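Local coordinates for protein peptidyl-prolyl cis-trans isomerase FKBP13, chloroplastic (Arabidopsis thaliana, PDB 1U79) that catalyses the cis-trans isomerisation of proline peptide bonds and accounts for the major activity of this kind in the chloroplast thylakoid lumen, at residues K55-R60 against K68-G73; G39-G44 against L112-S117; E96-D101 against S117-D122. All coordinates share one frame; numbering follows the deposited sequence.

Contact 1: residues K55-R60 against K68-G73; sequences KPLTFR and KGWDQG
Phe59 and Trp70 meet through the far end of the phenyl ring and the benzo side of the indole. Phe59 CZ sits 3.6 Å from Trp70 CE3 and equally near Trp70 CZ3, close to the indole plane and at its rim. The ring planes are inclined at 55° with centroids 5.5 Å apart, an oblique pair. Beside it, the methyl Leu57 CD2 lies 3.8 Å from Trp70 CZ3, so Leu57 and Phe59, two positions apart on strand 57-60, border the same six-membered ring. Phe59 points its ring at the helix because CG stands between the backbone N and the carbonyl carbon (chi1 65°). Tyr37 and Phe121 also meet the indole edge-to-face. Replacing Trp70 with an alanine would probably open a gap beside Phe59 and Leu57 and leave the phenyl ring free to shift. Toward the end of the strand, water bridges the segments: water 1 donates to Arg60 O at 2.7 Å and to Asp71 OD1 at 2.8 Å. Asp71 is held further by the backbone N-H groups of Gly62 and Gly64, which fasten the loop between strand and helix to its carboxylate. In FKBP-type isomerases a tryptophan at the start of this helix forms the floor of the active-site pocket, and Trp70 fits that place. The contact is thus apolar and aromatic around the indole, with a polar clasp at one end: dispersion packs the ring, while the water and the carboxylate tie down the neighbouring backbone.

Contact 2: residues G39-G44 against L112-S117; sequences GKLENG and LIPPAS
Two tight turns meet at the surface here: a type I turn from Leu41 to Gly44, following strand 32-40, and a type II turn from Pro114 to Ser117, leading into strand 119-128. Leu41 carries the contact from its side. Its CD1 methyl meets Pro114 CD at 3.8 Å, the end of the leucine coming up to the CD corner of the proline ring, and the same methyl lies 3.9 Å from Leu112 O. The second branch, CD2, approaches Ser117 OG at 4.2 Å. With CG anti to its own carbonyl carbon (chi1 -63°), Leu41 sends both methyls across to the proline-containing loop. The first turn is closed by Gly44 N bonding to Leu41 O at 3.1 Å. In the second, the Ser117 hydroxyl donates to Pro114 O. In the FKBP fold this second turn ends the long excursion between strands 88-93 and 119-128, which holds the small hairpin of strands 104-107 and 110-111. Leu112 and Ile113 both face Ala104 in a classic beta bulge as the chain leaves that hairpin. Phe47 and Leu119 also touch Leu41, continuing the apolar packing toward the main sheet, and Ile113 rests on the same two residues.

Contact 3: residues E96-D101 against S117-D122; sequences ELAYGD and SVLLFD
The Leu119 CD1 methyl approaches the Tyr99 ring obliquely, 3.8 Å from Tyr99 CE2, and the side chains cross at about a right angle. Ile67 and Ile113 also touch Tyr99. The same Leu119 methyl has a closer neighbour in Ala98 CB, at 3.5 Å, and is therefore shared between two successive residues of the loop. Leu119 reaches both because CG is turned anti to its carbonyl carbon (chi1 -51°), which carries the branch off the strand toward 96-101. Where the two backbones run too far apart to pair directly, two waters fill in. Water 2 accepts from Tyr99 N at 2.9 Å and donates to Ser117 O at 2.9 Å. Water 3 donates to Gly100 O, at a distance too short to be trusted exactly, and accepts from Ser117 N at 3.2 Å. Just before Ser117, Ala116 bonds directly to Gly100 through the backbone, and on the strand Leu119 pairs with Ile93. Gly100 has a positive phi (54°), which favours glycine. The arrangement joins the loop after strand 88-93 to the start of strand 119-128, and the Ala-Tyr-Gly sequence in this loop is a familiar signature of FKBP domains; in relatives such as FKBP12 the corresponding tyrosine lines the ligand pocket, and Tyr99 probably does the same.

All three contacts lie within one FKBP domain and reach its curved antiparallel sheet. Contacts 2 and 3 are neighbours, with centres 7 Å apart; they share Ser117, and Lys40 N bonds to Leu120 O where strands 32-40 and 119-128 run side by side. Contact 1 lies deeper, its centre 13 Å from contact 3 and 18 Å from contact 2. Helix 68-75 touches contact 3 directly through Gly69 N and Leu97 O. In sequence, contact 1 is nested inside the loop closed by contact 2 and precedes contact 3, whose segments alternate with those of contact 2. Together they tie helix 68-75 and loops 96-101 and 112-117 to the sheet, around what is probably the active-site pocket.

Contact 1: residues K55-R60 against K68-G73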
ATOM      1  N   LYS A  55     -12.941   6.811  -7.306  1.00 19.65           N
ATOM      2  CA  LYS A  55     -12.061   7.953  -7.116  1.00 20.28           C
ATOM      3  C   LYS A  55     -10.758   7.525  -6.464  1.00 19.35           C
ATOM      4  O   LYS A  55     -10.713   6.532  -5.736  1.00 16.96           O
ATOM      5  CB  LYS A  55     -12.744   9.013  -6.246  1.00 25.44           C
ATOM      6  CG  LYS A  55     -13.104   8.527  -4.845  1.00 31.79           C
ATOM      7  CD  LYS A  55     -13.626   9.662  -3.977  1.00 36.15           C
ATOM      8  CE  LYS A  55     -13.951   9.178  -2.574  1.00 39.92           C
ATOM      9  NZ  LYS A  55     -14.397  10.291  -1.686  1.00 44.41           N
ATOM     10  N   PRO A  56      -9.671   8.262  -6.738  1.00 18.90           N
ATOM     11  CA  PRO A  56      -8.392   7.901  -6.134  1.00 17.98           C
ATOM     12  C   PRO A  56      -8.499   8.223  -4.659  1.00 17.70           C
ATOM     13  O   PRO A  56      -9.408   8.950  -4.242  1.00 15.76           O
ATOM     14  CB  PRO A  56      -7.403   8.817  -6.851  1.00 18.88           C
ATOM     15  CG  PRO A  56      -8.219  10.055  -7.080  1.00 18.32           C
ATOM     16  CD  PRO A  56      -9.543   9.485  -7.554  1.00 18.75           C
ATOM     17  N   LEU A  57      -7.590   7.683  -3.864  1.00 15.76           N
ATOM     18  CA  LEU A  57      -7.622   7.961  -2.442  1.00 16.76           C
ATOM     19  C   LEU A  57      -6.777   9.199  -2.195  1.00 18.23           C
ATOM     20  O   LEU A  57      -5.621   9.258  -2.618  1.00 16.47           O
ATOM     21  CB  LEU A  57      -7.056   6.780  -1.651  1.00 17.63           C
ATOM     22  CG  LEU A  57      -7.063   6.922  -0.132  1.00 16.51           C
ATOM     23  CD1 LEU A  57      -8.509   6.839   0.359  1.00 18.49           C
ATOM     24  CD2 LEU A  57      -6.215   5.834   0.516  1.00 15.90           C
ATOM     25  N   THR A  58      -7.359  10.199  -1.539  1.00 17.37           N
ATOM     26  CA  THR A  58      -6.623  11.412  -1.217  1.00 18.43           C
ATOM     27  C   THR A  58      -6.314  11.334   0.278  1.00 20.15           C
ATOM     28  O   THR A  58      -7.221  11.201   1.093  1.00 20.90           O
ATOM     29  CB  THR A  58      -7.448  12.675  -1.556  1.00 19.87           C
ATOM     30  OG1 THR A  58      -7.624  12.761  -2.981  1.00 17.92           O
ATOM     31  CG2 THR A  58      -6.733  13.931  -1.064  1.00 19.60           C
ATOM     32  N   PHE A  59      -5.033  11.378   0.636  1.00 19.90           N
ATOM     33  CA  PHE A  59      -4.632  11.268   2.042  1.00 18.71           C
ATOM     34  C   PHE A  59      -3.221  11.806   2.254  1.00 19.44           C
ATOM     35  O   PHE A  59      -2.484  11.989   1.281  1.00 18.27           O
ATOM     36  CB  PHE A  59      -4.658   9.792   2.467  1.00 18.53           C
ATOM     37  CG  PHE A  59      -3.644   8.928   1.739  1.00 18.70           C
ATOM     38  CD1 PHE A  59      -2.525   8.437   2.401  1.00 18.78           C
ATOM     39  CD2 PHE A  59      -3.808   8.620   0.390  1.00 19.20           C
ATOM     40  CE1 PHE A  59      -1.580   7.645   1.730  1.00 18.58           C
ATOM     41  CE2 PHE A  59      -2.874   7.836  -0.292  1.00 17.22           C
ATOM     42  CZ  PHE A  59      -1.757   7.347   0.382  1.00 18.28           C
ATOM     43  N   ARG A  60      -2.837  12.091   3.501  1.00 18.53           N
ATOM     44  CA  ARG A  60      -1.458  12.539   3.700  1.00 20.69           C
ATOM     45  C   ARG A  60      -0.610  11.333   4.003  1.00 19.97           C
ATOM     46  O   ARG A  60      -1.009  10.428   4.731  1.00 20.41           O
ATOM     47  CB  ARG A  60      -1.228  13.563   4.822  1.00 21.58           C
ATOM     48  CG  ARG A  60      -2.327  13.931   5.743  1.00 25.36           C
ATOM     49  CD  ARG A  60      -2.083  15.406   6.040  1.00 30.38           C
ATOM     50  NE  ARG A  60      -2.193  16.082   4.758  1.00 35.46           N
ATOM     51  CZ  ARG A  60      -1.460  17.109   4.358  1.00 37.98           C
ATOM     52  NH1 ARG A  60      -0.531  17.630   5.139  1.00 41.50           N
ATOM     53  NH2 ARG A  60      -1.649  17.591   3.144  1.00 37.18           N
ATOM     54  N   LYS A  68       0.628   1.103   8.242  1.00 16.30           N
ATOM     55  CA  LYS A  68       2.069   1.319   8.239  1.00 16.10           C
ATOM     56  C   LYS A  68       2.733   0.867   6.929  1.00 14.86           C
ATOM     57  O   LYS A  68       3.672   1.499   6.439  1.00 14.63           O
ATOM     58  CB  LYS A  68       2.686   0.598   9.441  1.00 16.08           C
ATOM     59  CG  LYS A  68       3.973   1.240   9.935  1.00 22.00           C
ATOM     60  CD  LYS A  68       4.358   0.726  11.313  1.00 27.35           C
ATOM     61  CE  LYS A  68       5.508   1.535  11.886  1.00 30.42           C
ATOM     62  NZ  LYS A  68       5.934   1.030  13.232  1.00 33.48           N
ATOM     63  N   GLY A  69       2.244  -0.229   6.361  1.00 15.31           N
ATOM     64  CA  GLY A  69       2.799  -0.724   5.111  1.00 13.46           C
ATOM     65  C   GLY A  69       2.685   0.275   3.971  1.00 16.27           C
ATOM     66  O   GLY A  69       3.519   0.280   3.057  1.00 13.51           O
ATOM     67  N   TRP A  70       1.652   1.118   4.004  1.00 14.10           N
ATOM     68  CA  TRP A  70       1.470   2.117   2.956  1.00 13.15           C
ATOM     69  C   TRP A  70       2.416   3.287   3.221  1.00 14.09           C
ATOM     70  O   TRP A  70       3.069   3.786   2.307  1.00 15.94           O
ATOM     71  CB  TRP A  70       0.016   2.601   2.906  1.00 11.63           C
ATOM     72  CG  TRP A  70      -0.849   1.876   1.887  1.00 10.76           C
ATOM     73  CD1 TRP A  70      -0.955   0.523   1.699  1.00 12.41           C
ATOM     74  CD2 TRP A  70      -1.734   2.482   0.942  1.00 12.60           C
ATOM     75  NE1 TRP A  70      -1.855   0.253   0.692  1.00 14.19           N
ATOM     76  CE2 TRP A  70      -2.349   1.439   0.211  1.00 14.69           C
ATOM     77  CE3 TRP A  70      -2.067   3.812   0.639  1.00 15.28           C
ATOM     78  CZ2 TRP A  70      -3.280   1.686  -0.807  1.00 15.88           C
ATOM     79  CZ3 TRP A  70      -2.990   4.059  -0.368  1.00 18.14           C
ATOM     80  CH2 TRP A  70      -3.589   2.995  -1.082  1.00 16.85           C
ATOM     81  N   ASP A  71       2.506   3.716   4.474  1.00 15.70           N
ATOM     82  CA  ASP A  71       3.405   4.816   4.808  1.00 14.96           C
ATOM     83  C   ASP A  71       4.840   4.446   4.456  1.00 16.93           C
ATOM     84  O   ASP A  71       5.517   5.177   3.719  1.00 15.54           O
ATOM     85  CB  ASP A  71       3.303   5.182   6.291  1.00 14.69           C
ATOM     86  CG  ASP A  71       2.168   6.168   6.576  1.00 16.70           C
ATOM     87  OD1 ASP A  71       1.671   6.798   5.631  1.00 18.55           O
ATOM     88  OD2 ASP A  71       1.783   6.328   7.749  1.00 16.67           O
ATOM     89  N   GLN A  72       5.293   3.299   4.954  1.00 15.36           N
ATOM     90  CA  GLN A  72       6.647   2.838   4.688  1.00 16.96           C
ATOM     91  C   GLN A  72       6.817   2.428   3.228  1.00 17.24           C
ATOM     92  O   GLN A  72       7.852   2.697   2.621  1.00 16.13           O
ATOM     93  CB  GLN A  72       7.008   1.650   5.591  1.00 18.98           C
ATOM     94  CG  GLN A  72       6.806   1.908   7.080  1.00 22.62           C
ATOM     95  CD  GLN A  72       7.242   0.730   7.944  1.00 24.78           C
ATOM     96  OE1 GLN A  72       7.510  -0.361   7.444  1.00 26.71           O
ATOM     97  NE2 GLN A  72       7.303   0.948   9.250  1.00 27.94           N
ATOM     98  N   GLY A  73       5.788   1.796   2.670  1.00 15.10           N
ATOM     99  CA  GLY A  73       5.843   1.329   1.297  1.00 15.61           C
ATOM    100  C   GLY A  73       5.843   2.404   0.230  1.00 16.16           C
ATOM    101  O   GLY A  73       6.297   2.160  -0.886  1.00 16.32           O
TER
HETATM  102  O   HOH W   1      -0.302   8.519   6.530  1.00 20.64           O

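Contact 2: residues G39-G44 against L112-S117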
ATOM      1  N   GLY A  39      -6.277  -3.592  -3.938  1.00 13.67           N
ATOM      2  CA  GLY A  39      -5.757  -4.407  -2.858  1.00 12.63           C
ATOM      3  C   GLY A  39      -6.347  -5.796  -2.956  1.00 12.92           C
ATOM      4  O   GLY A  39      -7.572  -5.956  -3.064  1.00 13.62           O
ATOM      5  N   LYS A  40      -5.481  -6.802  -2.920  1.00 12.26           N
ATOM      6  CA  LYS A  40      -5.908  -8.193  -3.015  1.00 14.24           C
ATOM      7  C   LYS A  40      -5.262  -9.052  -1.944  1.00 15.54           C
ATOM      8  O   LYS A  40      -4.177  -8.735  -1.429  1.00 13.04           O
ATOM      9  CB  LYS A  40      -5.505  -8.803  -4.355  1.00 17.68           C
ATOM     10  CG  LYS A  40      -5.860  -8.031  -5.604  1.00 21.01           C
ATOM     11  CD  LYS A  40      -5.221  -8.756  -6.794  1.00 25.19           C
ATOM     12  CE  LYS A  40      -5.552  -8.104  -8.124  1.00 27.68           C
ATOM     13  NZ  LYS A  40      -4.763  -8.745  -9.221  1.00 30.58           N
ATOM     14  N   LEU A  41      -5.922 -10.162  -1.633  1.00 14.68           N
ATOM     15  CA  LEU A  41      -5.395 -11.108  -0.666  1.00 14.11           C
ATOM     16  C   LEU A  41      -4.512 -12.027  -1.509  1.00 15.88           C
ATOM     17  O   LEU A  41      -4.519 -11.934  -2.735  1.00 18.36           O
ATOM     18  CB  LEU A  41      -6.534 -11.906  -0.020  1.00 12.28           C
ATOM     19  CG  LEU A  41      -7.544 -11.100   0.804  1.00 15.53           C
ATOM     20  CD1 LEU A  41      -8.654 -12.031   1.340  1.00 16.92           C
ATOM     21  CD2 LEU A  41      -6.813 -10.413   1.959  1.00 12.39           C
ATOM     22  N   GLU A  42      -3.771 -12.919  -0.866  1.00 19.00           N
ATOM     23  CA  GLU A  42      -2.881 -13.822  -1.588  1.00 20.79           C
ATOM     24  C   GLU A  42      -3.551 -14.896  -2.433  1.00 22.16           C
ATOM     25  O   GLU A  42      -2.870 -15.710  -3.058  1.00 24.28           O
ATOM     26  CB  GLU A  42      -1.908 -14.479  -0.610  1.00 22.95           C
ATOM     27  CG  GLU A  42      -0.739 -13.601  -0.222  1.00 22.99           C
ATOM     28  CD  GLU A  42       0.246 -13.402  -1.363  1.00 23.78           C
ATOM     29  OE1 GLU A  42       0.188 -14.171  -2.350  1.00 21.36           O
ATOM     30  OE2 GLU A  42       1.089 -12.484  -1.265  1.00 25.65           O
ATOM     31  N   ASN A  43      -4.877 -14.915  -2.467  1.00 22.28           N
ATOM     32  CA  ASN A  43      -5.568 -15.909  -3.272  1.00 22.47           C
ATOM     33  C   ASN A  43      -6.130 -15.220  -4.511  1.00 23.34           C
ATOM     34  O   ASN A  43      -6.806 -15.836  -5.332  1.00 22.88           O
ATOM     35  CB  ASN A  43      -6.685 -16.575  -2.460  1.00 21.80           C
ATOM     36  CG  ASN A  43      -7.791 -15.613  -2.091  1.00 21.08           C
ATOM     37  OD1 ASN A  43      -7.582 -14.406  -2.026  1.00 20.10           O
ATOM     38  ND2 ASN A  43      -8.972 -16.146  -1.834  1.00 22.38           N
ATOM     39  N   GLY A  44      -5.834 -13.931  -4.636  1.00 22.73           N
ATOM     40  CA  GLY A  44      -6.296 -13.169  -5.782  1.00 23.87           C
ATOM     41  C   GLY A  44      -7.575 -12.392  -5.555  1.00 23.41           C
ATOM     42  O   GLY A  44      -7.995 -11.632  -6.417  1.00 24.85           O
ATOM     43  N   LEU A 112     -13.609  -9.370   5.924  1.00 22.03           N
ATOM     44  CA  LEU A 112     -13.283  -9.222   4.505  1.00 22.09           C
ATOM     45  C   LEU A 112     -11.783  -9.486   4.366  1.00 19.99           C
ATOM     46  O   LEU A 112     -11.329 -10.117   3.416  1.00 19.05           O
ATOM     47  CB  LEU A 112     -13.602  -7.797   4.042  1.00 24.85           C
ATOM     48  CG  LEU A 112     -13.288  -7.458   2.578  1.00 28.02           C
ATOM     49  CD1 LEU A 112     -14.164  -8.289   1.665  1.00 28.89           C
ATOM     50  CD2 LEU A 112     -13.524  -5.971   2.324  1.00 29.16           C
ATOM     51  N   ILE A 113     -11.024  -8.961   5.320  1.00 18.58           N
ATOM     52  CA  ILE A 113      -9.581  -9.168   5.379  1.00 17.35           C
ATOM     53  C   ILE A 113      -9.373 -10.053   6.600  1.00 16.90           C
ATOM     54  O   ILE A 113      -9.443  -9.591   7.738  1.00 15.75           O
ATOM     55  CB  ILE A 113      -8.817  -7.843   5.566  1.00 16.98           C
ATOM     56  CG1 ILE A 113      -8.877  -7.029   4.274  1.00 16.44           C
ATOM     57  CG2 ILE A 113      -7.359  -8.121   5.948  1.00 16.99           C
ATOM     58  CD1 ILE A 113      -8.225  -5.659   4.390  1.00 17.50           C
ATOM     59  N   PRO A 114      -9.154 -11.353   6.378  1.00 16.91           N
ATOM     60  CA  PRO A 114      -8.941 -12.316   7.453  1.00 15.66           C
ATOM     61  C   PRO A 114      -7.786 -11.950   8.370  1.00 15.50           C
ATOM     62  O   PRO A 114      -6.856 -11.222   7.981  1.00 14.30           O
ATOM     63  CB  PRO A 114      -8.652 -13.615   6.703  1.00 15.94           C
ATOM     64  CG  PRO A 114      -9.393 -13.445   5.424  1.00 15.48           C
ATOM     65  CD  PRO A 114      -9.085 -12.021   5.066  1.00 14.78           C
ATOM     66  N   PRO A 115      -7.836 -12.443   9.615  1.00 13.36           N
ATOM     67  CA  PRO A 115      -6.767 -12.163  10.569  1.00 14.08           C
ATOM     68  C   PRO A 115      -5.442 -12.673   9.985  1.00 13.64           C
ATOM     69  O   PRO A 115      -5.424 -13.679   9.268  1.00 13.66           O
ATOM     70  CB  PRO A 115      -7.181 -12.967  11.797  1.00 16.59           C
ATOM     71  CG  PRO A 115      -8.706 -12.945  11.726  1.00 15.80           C
ATOM     72  CD  PRO A 115      -8.953 -13.176  10.249  1.00 16.49           C
ATOM     73  N   ALA A 116      -4.352 -11.961  10.276  1.00 13.04           N
ATOM     74  CA  ALA A 116      -3.010 -12.349   9.841  1.00 13.87           C
ATOM     75  C   ALA A 116      -2.840 -12.418   8.334  1.00 13.77           C
ATOM     76  O   ALA A 116      -2.075 -13.241   7.823  1.00 14.45           O
ATOM     77  CB  ALA A 116      -2.631 -13.698  10.471  1.00 13.72           C
ATOM     78  N   SER A 117      -3.532 -11.532   7.628  1.00 11.91           N
ATOM     79  CA  SER A 117      -3.457 -11.495   6.181  1.00 13.91           C
ATOM     80  C   SER A 117      -2.293 -10.693   5.611  1.00 12.41           C
ATOM     81  O   SER A 117      -2.060  -9.551   5.992  1.00 13.62           O
ATOM     82  CB  SER A 117      -4.750 -10.910   5.593  1.00 16.08           C
ATOM     83  OG  SER A 117      -5.859 -11.777   5.777  1.00 14.58           O
TER

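Contact 3: residues E96-D101 against S117-D122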
ATOM      1  N   GLU A  96       1.672  -7.709  10.261  1.00 15.69           N
ATOM      2  CA  GLU A  96       2.210  -6.806  11.283  1.00 18.64           C
ATOM      3  C   GLU A  96       2.148  -5.337  10.848  1.00 17.91           C
ATOM      4  O   GLU A  96       1.985  -4.445  11.680  1.00 18.35           O
ATOM      5  CB  GLU A  96       3.665  -7.193  11.604  1.00 21.75           C
ATOM      6  CG  GLU A  96       4.610  -7.066  10.408  1.00 28.54           C
ATOM      7  CD  GLU A  96       5.934  -7.802  10.587  1.00 32.21           C
ATOM      8  OE1 GLU A  96       5.910  -9.021  10.862  1.00 32.58           O
ATOM      9  OE2 GLU A  96       7.000  -7.164  10.439  1.00 34.32           O
ATOM     10  N   LEU A  97       2.277  -5.092   9.545  1.00 16.37           N
ATOM     11  CA  LEU A  97       2.237  -3.739   8.996  1.00 16.29           C
ATOM     12  C   LEU A  97       0.907  -3.432   8.303  1.00 15.91           C
ATOM     13  O   LEU A  97       0.793  -2.463   7.546  1.00 16.35           O
ATOM     14  CB  LEU A  97       3.388  -3.544   8.009  1.00 14.45           C
ATOM     15  CG  LEU A  97       4.775  -3.827   8.611  1.00 18.04           C
ATOM     16  CD1 LEU A  97       5.848  -3.697   7.537  1.00 18.40           C
ATOM     17  CD2 LEU A  97       5.042  -2.861   9.757  1.00 16.37           C
ATOM     18  N   ALA A  98      -0.099  -4.266   8.547  1.00 13.87           N
ATOM     19  CA  ALA A  98      -1.406  -4.041   7.943  1.00 14.10           C
ATOM     20  C   ALA A  98      -2.471  -4.083   9.039  1.00 14.87           C
ATOM     21  O   ALA A  98      -2.508  -3.195   9.880  1.00 15.13           O
ATOM     22  CB  ALA A  98      -1.685  -5.089   6.856  1.00 13.62           C
ATOM     23  N   TYR A  99      -3.316  -5.109   9.049  1.00 13.31           N
ATOM     24  CA  TYR A  99      -4.369  -5.200  10.055  1.00 16.08           C
ATOM     25  C   TYR A  99      -4.151  -6.262  11.141  1.00 18.22           C
ATOM     26  O   TYR A  99      -5.052  -6.547  11.936  1.00 17.98           O
ATOM     27  CB  TYR A  99      -5.710  -5.419   9.354  1.00 15.15           C
ATOM     28  CG  TYR A  99      -6.042  -4.313   8.382  1.00 14.94           C
ATOM     29  CD1 TYR A  99      -6.429  -3.050   8.839  1.00 18.43           C
ATOM     30  CD2 TYR A  99      -5.934  -4.509   7.008  1.00 14.99           C
ATOM     31  CE1 TYR A  99      -6.699  -2.013   7.948  1.00 17.36           C
ATOM     32  CE2 TYR A  99      -6.199  -3.478   6.107  1.00 17.38           C
ATOM     33  CZ  TYR A  99      -6.578  -2.235   6.584  1.00 17.52           C
ATOM     34  OH  TYR A  99      -6.820  -1.209   5.703  1.00 15.72           O
ATOM     35  N   GLY A 100      -2.960  -6.847  11.176  1.00 18.45           N
ATOM     36  CA  GLY A 100      -2.655  -7.838  12.192  1.00 21.84           C
ATOM     37  C   GLY A 100      -3.619  -9.009  12.307  1.00 25.68           C
ATOM     38  O   GLY A 100      -4.324  -9.343  11.354  1.00 26.20           O
ATOM     39  N   ASP A 101      -3.657  -9.639  13.479  1.00 28.15           N
ATOM     40  CA  ASP A 101      -4.540 -10.787  13.694  1.00 33.30           C
ATOM     41  C   ASP A 101      -5.977 -10.369  13.930  1.00 33.84           C
ATOM     42  O   ASP A 101      -6.850 -11.195  14.177  1.00 35.70           O
ATOM     43  CB  ASP A 101      -4.060 -11.614  14.880  1.00 37.98           C
ATOM     44  CG  ASP A 101      -2.690 -12.194  14.656  1.00 41.86           C
ATOM     45  OD1 ASP A 101      -2.459 -12.759  13.564  1.00 44.66           O
ATOM     46  OD2 ASP A 101      -1.850 -12.089  15.571  1.00 44.34           O
ATOM     47  N   SER A 117      -3.532 -11.532   7.628  1.00 11.91           N
ATOM     48  CA  SER A 117      -3.457 -11.495   6.181  1.00 13.91           C
ATOM     49  C   SER A 117      -2.293 -10.693   5.611  1.00 12.41           C
ATOM     50  O   SER A 117      -2.060  -9.551   5.992  1.00 13.62           O
ATOM     51  CB  SER A 117      -4.750 -10.910   5.593  1.00 16.08           C
ATOM     52  OG  SER A 117      -5.859 -11.777   5.777  1.00 14.58           O
ATOM     53  N   VAL A 118      -1.563 -11.307   4.689  1.00 12.36           N
ATOM     54  CA  VAL A 118      -0.504 -10.605   3.977  1.00 11.67           C
ATOM     55  C   VAL A 118      -1.325  -9.900   2.900  1.00 12.84           C
ATOM     56  O   VAL A 118      -2.207 -10.511   2.291  1.00 11.82           O
ATOM     57  CB  VAL A 118       0.466 -11.575   3.284  1.00 13.61           C
ATOM     58  CG1 VAL A 118       1.376 -10.797   2.332  1.00 13.46           C
ATOM     59  CG2 VAL A 118       1.284 -12.324   4.327  1.00 12.06           C
ATOM     60  N   LEU A 119      -1.072  -8.619   2.672  1.00 11.82           N
ATOM     61  CA  LEU A 119      -1.841  -7.899   1.670  1.00 12.01           C
ATOM     62  C   LEU A 119      -1.012  -7.531   0.452  1.00 13.08           C
ATOM     63  O   LEU A 119       0.165  -7.200   0.561  1.00 13.72           O
ATOM     64  CB  LEU A 119      -2.415  -6.620   2.280  1.00 12.68           C
ATOM     65  CG  LEU A 119      -3.183  -6.775   3.592  1.00 14.17           C
ATOM     66  CD1 LEU A 119      -3.740  -5.415   4.007  1.00 11.18           C
ATOM     67  CD2 LEU A 119      -4.319  -7.788   3.413  1.00 13.73           C
ATOM     68  N   LEU A 120      -1.622  -7.589  -0.718  1.00 13.02           N
ATOM     69  CA  LEU A 120      -0.919  -7.203  -1.929  1.00 11.70           C
ATOM     70  C   LEU A 120      -1.618  -5.975  -2.477  1.00 13.63           C
ATOM     71  O   LEU A 120      -2.845  -5.963  -2.593  1.00 13.96           O
ATOM     72  CB  LEU A 120      -0.964  -8.325  -2.974  1.00 14.77           C
ATOM     73  CG  LEU A 120      -0.059  -9.545  -2.772  1.00 15.36           C
ATOM     74  CD1 LEU A 120      -0.357 -10.579  -3.857  1.00 17.52           C
ATOM     75  CD2 LEU A 120       1.403  -9.138  -2.829  1.00 16.70           C
ATOM     76  N   PHE A 121      -0.858  -4.929  -2.773  1.00 12.73           N
ATOM     77  CA  PHE A 121      -1.450  -3.737  -3.366  1.00 13.12           C
ATOM     78  C   PHE A 121      -0.693  -3.353  -4.621  1.00 15.80           C
ATOM     79  O   PHE A 121       0.528  -3.533  -4.706  1.00 15.85           O
ATOM     80  CB  PHE A 121      -1.396  -2.521  -2.435  1.00 10.88           C
ATOM     81  CG  PHE A 121      -2.364  -2.562  -1.282  1.00 11.81           C
ATOM     82  CD1 PHE A 121      -1.995  -3.124  -0.061  1.00 10.99           C
ATOM     83  CD2 PHE A 121      -3.628  -1.985  -1.402  1.00 10.58           C
ATOM     84  CE1 PHE A 121      -2.864  -3.107   1.029  1.00 12.20           C
ATOM     85  CE2 PHE A 121      -4.508  -1.966  -0.319  1.00 13.10           C
ATOM     86  CZ  PHE A 121      -4.125  -2.526   0.898  1.00 11.61           C
ATOM     87  N   ASP A 122      -1.434  -2.856  -5.601  1.00 16.27           N
ATOM     88  CA  ASP A 122      -0.841  -2.330  -6.816  1.00 18.38           C
ATOM     89  C   ASP A 122      -1.126  -0.861  -6.556  1.00 17.04           C
ATOM     90  O   ASP A 122      -2.287  -0.457  -6.464  1.00 17.62           O
ATOM     91  CB  ASP A 122      -1.578  -2.822  -8.059  1.00 25.03           C
ATOM     92  CG  ASP A 122      -0.767  -3.835  -8.844  1.00 32.76           C
ATOM     93  OD1 ASP A 122       0.094  -4.508  -8.236  1.00 35.97           O
ATOM     94  OD2 ASP A 122      -0.992  -3.968 -10.066  1.00 36.14           O
TER
HETATM   95  O   HOH W   2      -3.518  -7.486   7.378  1.00 11.13           O
HETATM   96  O   HOH W   3      -5.123  -9.125   8.958  1.00 20.24           O